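Local coordinates for protein lysyl-trna-dependent l-ysyl-phosphatidylgycerol synthase (Bacillus licheniformis, PDB 4V36) that transfers lysine from lysyl-tRNA to the membrane lipid phosphatidylglycerol, a modification linked to bacterial resistance, at residues S272-T275 with E276-A280; L319-T322 with M323-T327. One frame throughout, in Å; residues are numbered along the deposited sequence.

Contact 1 (S272-T275 with E276-A280)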
ATOM      1  N   SER A 272      -7.839  29.270  -5.452  1.00 58.88           N
ATOM      2  CA  SER A 272      -7.120  28.247  -4.703  1.00 61.75           C
ATOM      3  C   SER A 272      -7.778  27.978  -3.353  1.00 66.96           C
ATOM      4  O   SER A 272      -8.233  28.900  -2.677  1.00 67.81           O
ATOM      5  CB  SER A 272      -5.661  28.658  -4.504  1.00 60.37           C
ATOM      6  OG  SER A 272      -4.973  27.727  -3.686  1.00 49.53           O
ATOM      7  N   PHE A 273      -7.817  26.707  -2.967  1.00 63.97           N
ATOM      8  CA  PHE A 273      -8.414  26.300  -1.700  1.00 58.32           C
ATOM      9  C   PHE A 273      -7.346  26.084  -0.630  1.00 42.97           C
ATOM     10  O   PHE A 273      -7.637  25.598   0.464  1.00 35.17           O
ATOM     11  CB  PHE A 273      -9.239  25.024  -1.883  1.00 65.61           C
ATOM     12  CG  PHE A 273      -8.450  23.858  -2.416  1.00 75.43           C
ATOM     13  CD1 PHE A 273      -8.294  23.675  -3.781  1.00 77.84           C
ATOM     14  CD2 PHE A 273      -7.868  22.944  -1.553  1.00 77.66           C
ATOM     15  CE1 PHE A 273      -7.570  22.604  -4.275  1.00 79.03           C
ATOM     16  CE2 PHE A 273      -7.142  21.872  -2.040  1.00 78.55           C
ATOM     17  CZ  PHE A 273      -6.994  21.702  -3.403  1.00 81.33           C
ATOM     18  N   TRP A 274      -6.110  26.450  -0.955  1.00 34.45           N
ATOM     19  CA  TRP A 274      -4.981  26.221  -0.061  1.00 24.66           C
ATOM     20  C   TRP A 274      -4.918  27.221   1.090  1.00 23.68           C
ATOM     21  O   TRP A 274      -5.025  28.430   0.890  1.00 29.87           O
ATOM     22  CB  TRP A 274      -3.670  26.265  -0.847  1.00 31.94           C
ATOM     23  CG  TRP A 274      -3.492  25.102  -1.770  1.00 37.44           C
ATOM     24  CD1 TRP A 274      -3.565  25.115  -3.131  1.00 44.73           C
ATOM     25  CD2 TRP A 274      -3.218  23.747  -1.396  1.00 38.69           C
ATOM     26  NE1 TRP A 274      -3.350  23.853  -3.629  1.00 47.41           N
ATOM     27  CE2 TRP A 274      -3.136  22.995  -2.583  1.00 39.27           C
ATOM     28  CE3 TRP A 274      -3.036  23.098  -0.172  1.00 38.58           C
ATOM     29  CZ2 TRP A 274      -2.879  21.626  -2.583  1.00 41.03           C
ATOM     30  CZ3 TRP A 274      -2.780  21.742  -0.173  1.00 42.52           C
ATOM     31  CH2 TRP A 274      -2.703  21.019  -1.370  1.00 41.21           C
ATOM     32  N   THR A 275      -4.746  26.697   2.299  1.00 24.14           N
ATOM     33  CA  THR A 275      -4.512  27.522   3.477  1.00 23.34           C
ATOM     34  C   THR A 275      -3.155  27.160   4.067  1.00 23.16           C
ATOM     35  O   THR A 275      -2.556  26.155   3.681  1.00 28.74           O
ATOM     36  CB  THR A 275      -5.606  27.332   4.542  1.00 24.65           C
ATOM     37  OG1 THR A 275      -5.596  25.976   5.001  1.00 30.45           O
ATOM     38  CG2 THR A 275      -6.975  27.658   3.966  1.00 26.08           C
ATOM     39  N   GLU A 276      -2.671  27.974   4.998  1.00 28.23           N
ATOM     40  CA  GLU A 276      -1.394  27.694   5.642  1.00 25.86           C
ATOM     41  C   GLU A 276      -1.503  26.459   6.530  1.00 18.29           C
ATOM     42  O   GLU A 276      -0.560  25.674   6.631  1.00 18.09           O
ATOM     43  CB  GLU A 276      -0.918  28.898   6.456  1.00 35.31           C
ATOM     44  CG  GLU A 276       0.408  28.679   7.170  1.00 35.84           C
ATOM     45  CD  GLU A 276       1.526  28.271   6.228  1.00 31.08           C
ATOM     46  OE1 GLU A 276       1.527  28.717   5.061  1.00 41.14           O
ATOM     47  OE2 GLU A 276       2.407  27.496   6.654  1.00 28.64           O
ATOM     48  N   ARG A 277      -2.661  26.295   7.163  1.00 18.33           N
ATOM     49  CA  ARG A 277      -2.938  25.114   7.974  1.00 26.00           C
ATOM     50  C   ARG A 277      -2.739  23.837   7.168  1.00 35.81           C
ATOM     51  O   ARG A 277      -1.956  22.968   7.545  1.00 38.23           O
ATOM     52  CB  ARG A 277      -4.366  25.153   8.520  1.00 37.36           C
ATOM     53  CG  ARG A 277      -4.633  26.233   9.551  1.00 43.59           C
ATOM     54  CD  ARG A 277      -6.103  26.233   9.943  1.00 46.44           C
ATOM     55  NE  ARG A 277      -6.534  24.934  10.459  1.00 31.62           N
ATOM     56  CZ  ARG A 277      -7.801  24.538  10.520  1.00 35.12           C
ATOM     57  NH1 ARG A 277      -8.768  25.338  10.090  1.00 50.30           N
ATOM     58  NH2 ARG A 277      -8.105  23.342  11.005  1.00 33.20           N
ATOM     59  N   LEU A 278      -3.454  23.743   6.052  1.00 31.37           N
ATOM     60  CA  LEU A 278      -3.422  22.558   5.204  1.00 26.72           C
ATOM     61  C   LEU A 278      -2.036  22.328   4.611  1.00 25.43           C
ATOM     62  O   LEU A 278      -1.571  21.191   4.526  1.00 30.62           O
ATOM     63  CB  LEU A 278      -4.460  22.682   4.085  1.00 21.77           C
ATOM     64  CG  LEU A 278      -4.638  21.463   3.179  1.00 24.29           C
ATOM     65  CD1 LEU A 278      -5.014  20.238   3.999  1.00 18.72           C
ATOM     66  CD2 LEU A 278      -5.686  21.742   2.114  1.00 32.60           C
ATOM     67  N   ALA A 279      -1.380  23.413   4.208  1.00 25.39           N
ATOM     68  CA  ALA A 279      -0.054  23.331   3.605  1.00 26.32           C
ATOM     69  C   ALA A 279       0.965  22.743   4.576  1.00 30.54           C
ATOM     70  O   ALA A 279       1.736  21.855   4.215  1.00 32.16           O
ATOM     71  CB  ALA A 279       0.396  24.705   3.131  1.00 22.66           C
ATOM     72  N   ALA A 280       0.957  23.238   5.809  1.00 33.21           N
ATOM     73  CA  ALA A 280       1.895  22.779   6.828  1.00 32.83           C
ATOM     74  C   ALA A 280       1.683  21.305   7.161  1.00 38.09           C
ATOM     75  O   ALA A 280       2.639  20.569   7.407  1.00 30.97           O
ATOM     76  CB  ALA A 280       1.766  23.628   8.083  1.00 25.67           C
TER
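T275 caps the N-terminus of the helix that E276 opens, receiving two backbone N-H groups on two different oxygens. Its hydroxyl OG1 accepts from L278 N at 3.3 Å, a long but nearly straight bond (N-H...O 170°), and its carbonyl O accepts from A279 N at 3.0 Å, the first i to i+4 bond of the helix. The N-cap bond depends on rotation about CA-CB: with chi1 at 63°, OG1 stands flanked by both backbone neighbours of CA, N and C, and turns in over the first turn, where the amides of a helix start lack partners from an earlier turn. Three residues earlier, S272 OG accepts from W274 N at 3.2 Å, an ST turn.

The apolar contacts gather on L278. Its CD2 reaches the six-membered part of the W274 indole, 3.7 Å from CZ3, approaching the ring obliquely, while CG lies 3.8 Å from the same CZ3. The same methyl meets the F273 ring more loosely at its edge, 4.4 Å from CE2. F273 CE2 in turn lies over the centre of one face of the indole; the F273 ring is poorly ordered.

The whole turn is largely at the surface, with L278 its one buried side chain. F273 and W274 touch F113 of strand 111-122, whereas L278 leans on L319 and P320 and R277 on P320 and V321, all of helix 319-330, so the loop meets the sheet and the first turn of helix 276-285 meets a second helix.

Contact 2 (L319-T322 with M323-T327)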
ATOM      1  N   LEU A 319     -10.369  19.545   7.224  1.00 23.62           N
ATOM      2  CA  LEU A 319      -9.447  18.753   6.413  1.00 24.91           C
ATOM      3  C   LEU A 319      -8.009  18.700   6.958  1.00 22.34           C
ATOM      4  O   LEU A 319      -7.392  17.635   6.935  1.00 25.84           O
ATOM      5  CB  LEU A 319      -9.442  19.274   4.971  1.00 15.73           C
ATOM      6  CG  LEU A 319      -8.587  18.521   3.953  1.00 24.05           C
ATOM      7  CD1 LEU A 319      -8.995  17.061   3.893  1.00 15.18           C
ATOM      8  CD2 LEU A 319      -8.703  19.172   2.581  1.00 22.99           C
ATOM      9  N   PRO A 320      -7.460  19.836   7.443  1.00 20.42           N
ATOM     10  CA  PRO A 320      -6.112  19.735   8.019  1.00 15.15           C
ATOM     11  C   PRO A 320      -6.033  18.803   9.228  1.00 23.07           C
ATOM     12  O   PRO A 320      -5.060  18.060   9.365  1.00 17.30           O
ATOM     13  CB  PRO A 320      -5.800  21.176   8.433  1.00 21.94           C
ATOM     14  CG  PRO A 320      -6.625  22.010   7.530  1.00 18.26           C
ATOM     15  CD  PRO A 320      -7.896  21.243   7.340  1.00 18.75           C
ATOM     16  N   VAL A 321      -7.043  18.846  10.090  1.00 19.78           N
ATOM     17  CA  VAL A 321      -7.087  17.969  11.255  1.00 21.27           C
ATOM     18  C   VAL A 321      -7.209  16.511  10.823  1.00 23.46           C
ATOM     19  O   VAL A 321      -6.530  15.635  11.359  1.00 18.93           O
ATOM     20  CB  VAL A 321      -8.259  18.322  12.190  1.00 29.36           C
ATOM     21  CG1 VAL A 321      -8.295  17.373  13.380  1.00 26.85           C
ATOM     22  CG2 VAL A 321      -8.152  19.767  12.653  1.00 23.77           C
ATOM     23  N   THR A 322      -8.075  16.269   9.843  1.00 19.98           N
ATOM     24  CA  THR A 322      -8.309  14.931   9.310  1.00 14.15           C
ATOM     25  C   THR A 322      -7.017  14.270   8.838  1.00 17.77           C
ATOM     26  O   THR A 322      -6.769  13.096   9.121  1.00 21.71           O
ATOM     27  CB  THR A 322      -9.312  14.972   8.142  1.00 16.49           C
ATOM     28  OG1 THR A 322     -10.560  15.504   8.602  1.00 21.03           O
ATOM     29  CG2 THR A 322      -9.537  13.577   7.574  1.00 24.12           C
ATOM     30  N   MET A 323      -6.193  15.033   8.126  1.00 13.44           N
ATOM     31  CA  MET A 323      -4.919  14.531   7.625  1.00 22.95           C
ATOM     32  C   MET A 323      -3.970  14.166   8.763  1.00 22.06           C
ATOM     33  O   MET A 323      -3.241  13.178   8.679  1.00 27.02           O
ATOM     34  CB  MET A 323      -4.262  15.564   6.710  1.00 21.55           C
ATOM     35  CG  MET A 323      -4.958  15.748   5.375  1.00 30.98           C
ATOM     36  SD  MET A 323      -4.853  14.272   4.346  1.00 43.44           S
ATOM     37  CE  MET A 323      -3.077  14.084   4.197  1.00 55.11           C
ATOM     38  N   ILE A 324      -3.985  14.965   9.824  1.00 19.87           N
ATOM     39  CA  ILE A 324      -3.143  14.715  10.990  1.00 16.68           C
ATOM     40  C   ILE A 324      -3.552  13.427  11.702  1.00 18.57           C
ATOM     41  O   ILE A 324      -2.701  12.618  12.079  1.00 25.89           O
ATOM     42  CB  ILE A 324      -3.196  15.894  11.983  1.00 28.92           C
ATOM     43  CG1 ILE A 324      -2.454  17.100  11.409  1.00 41.62           C
ATOM     44  CG2 ILE A 324      -2.583  15.505  13.318  1.00 24.06           C
ATOM     45  CD1 ILE A 324      -0.978  16.849  11.180  1.00 41.40           C
ATOM     46  N   LEU A 325      -4.856  13.241  11.878  1.00 16.41           N
ATOM     47  CA  LEU A 325      -5.381  12.048  12.535  1.00 18.49           C
ATOM     48  C   LEU A 325      -4.991  10.779  11.783  1.00 22.64           C
ATOM     49  O   LEU A 325      -4.618   9.776  12.390  1.00 24.13           O
ATOM     50  CB  LEU A 325      -6.903  12.133  12.664  1.00 13.83           C
ATOM     51  CG  LEU A 325      -7.459  13.318  13.456  1.00 16.13           C
ATOM     52  CD1 LEU A 325      -8.979  13.329  13.407  1.00 22.09           C
ATOM     53  CD2 LEU A 325      -6.967  13.288  14.896  1.00 25.52           C
ATOM     54  N   VAL A 326      -5.080  10.835  10.457  1.00 22.55           N
ATOM     55  CA  VAL A 326      -4.719   9.703   9.613  1.00 23.75           C
ATOM     56  C   VAL A 326      -3.213   9.461   9.649  1.00 21.97           C
ATOM     57  O   VAL A 326      -2.758   8.319   9.718  1.00 21.94           O
ATOM     58  CB  VAL A 326      -5.177   9.920   8.154  1.00 12.15           C
ATOM     59  CG1 VAL A 326      -4.674   8.796   7.259  1.00 13.66           C
ATOM     60  CG2 VAL A 326      -6.691  10.019   8.087  1.00 12.68           C
ATOM     61  N   THR A 327      -2.443  10.545   9.612  1.00 16.26           N
ATOM     62  CA  THR A 327      -0.989  10.457   9.678  1.00 24.55           C
ATOM     63  C   THR A 327      -0.535   9.787  10.973  1.00 19.79           C
ATOM     64  O   THR A 327       0.333   8.914  10.958  1.00 19.76           O
ATOM     65  CB  THR A 327      -0.334  11.848   9.570  1.00 29.34           C
ATOM     66  OG1 THR A 327      -0.667  12.437   8.306  1.00 26.81           O
ATOM     67  CG2 THR A 327       1.176  11.741   9.687  1.00 29.19           C
TER
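L319 to V326 run as a regular alpha-helix in which four successive carbonyls, from L319 O to T322 O, accept from the N-H four residues on, the M323 N to L319 O bond measuring 3.1 Å and the I324 N to P320 O bond being weak at 3.3 Å. This is the first part of helix 319-330, the last helix of the chain, which follows strand 305-313 of the mixed sheet, in a protein whose family belongs to the acetyltransferase clan, consistent with a GNAT-like fold. P320 fits without breaking the helix: first-turn amides have no helical carbonyl before them to bond, and proline has no N-H to offer.

Side chains one turn apart run along the helix in pairs. V321 and L325 run alongside each other in the same direction, V321 CG1 standing 4.1 Å from L325 CD1. L325 is set there by its chi1 of -59°, which turns CG back over the preceding turn, 3.3 Å from V321 O. On another side of the helix L319 CD1 only just approaches M323 CG, at 4.5 Å, and kinks in the methionine chain carry its far end off the 319-322 segment, toward V281 and M289. V326 CG2 comes to 3.2 Å from T322 O, a carbonyl already bonded to V326 N.

Two strands, helix 276-285 and a loop pack against the helix. L319, T322 and M323 meet L311 of strand 305-313, V326 meets V62 of strand 60-69, and I324 touches V281 of helix 276-285. T322 OG1 bonds back to S318 O, and T327 OG1 also bonds to N285 ND2. M323 O takes two donors from one residue, reaching it from opposite faces of the carbonyl plane: T327 N, and T327 OG1 at 2.7 Å, 36° out of that plane.

How the contacts relate
Following the chain from the N terminus, strand 255-261 leads through a partly unmodelled loop into contact 1, which starts helix 276-285; contact 2 comes later, after strand 305-313, in helix 319-330. Neither contact closes a long loop, for each is a local turn, and the two lie in series without nesting or crossing. They meet in space all the same, their centres 13 Å apart: L278 CD1 packs 4.0 Å from L319 CG, and R277 CB lies 4.0 Å from P320 CG. The start of one helix thus rests on the start of the other, tying helix 276-285 to helix 319-330 beside the sheet.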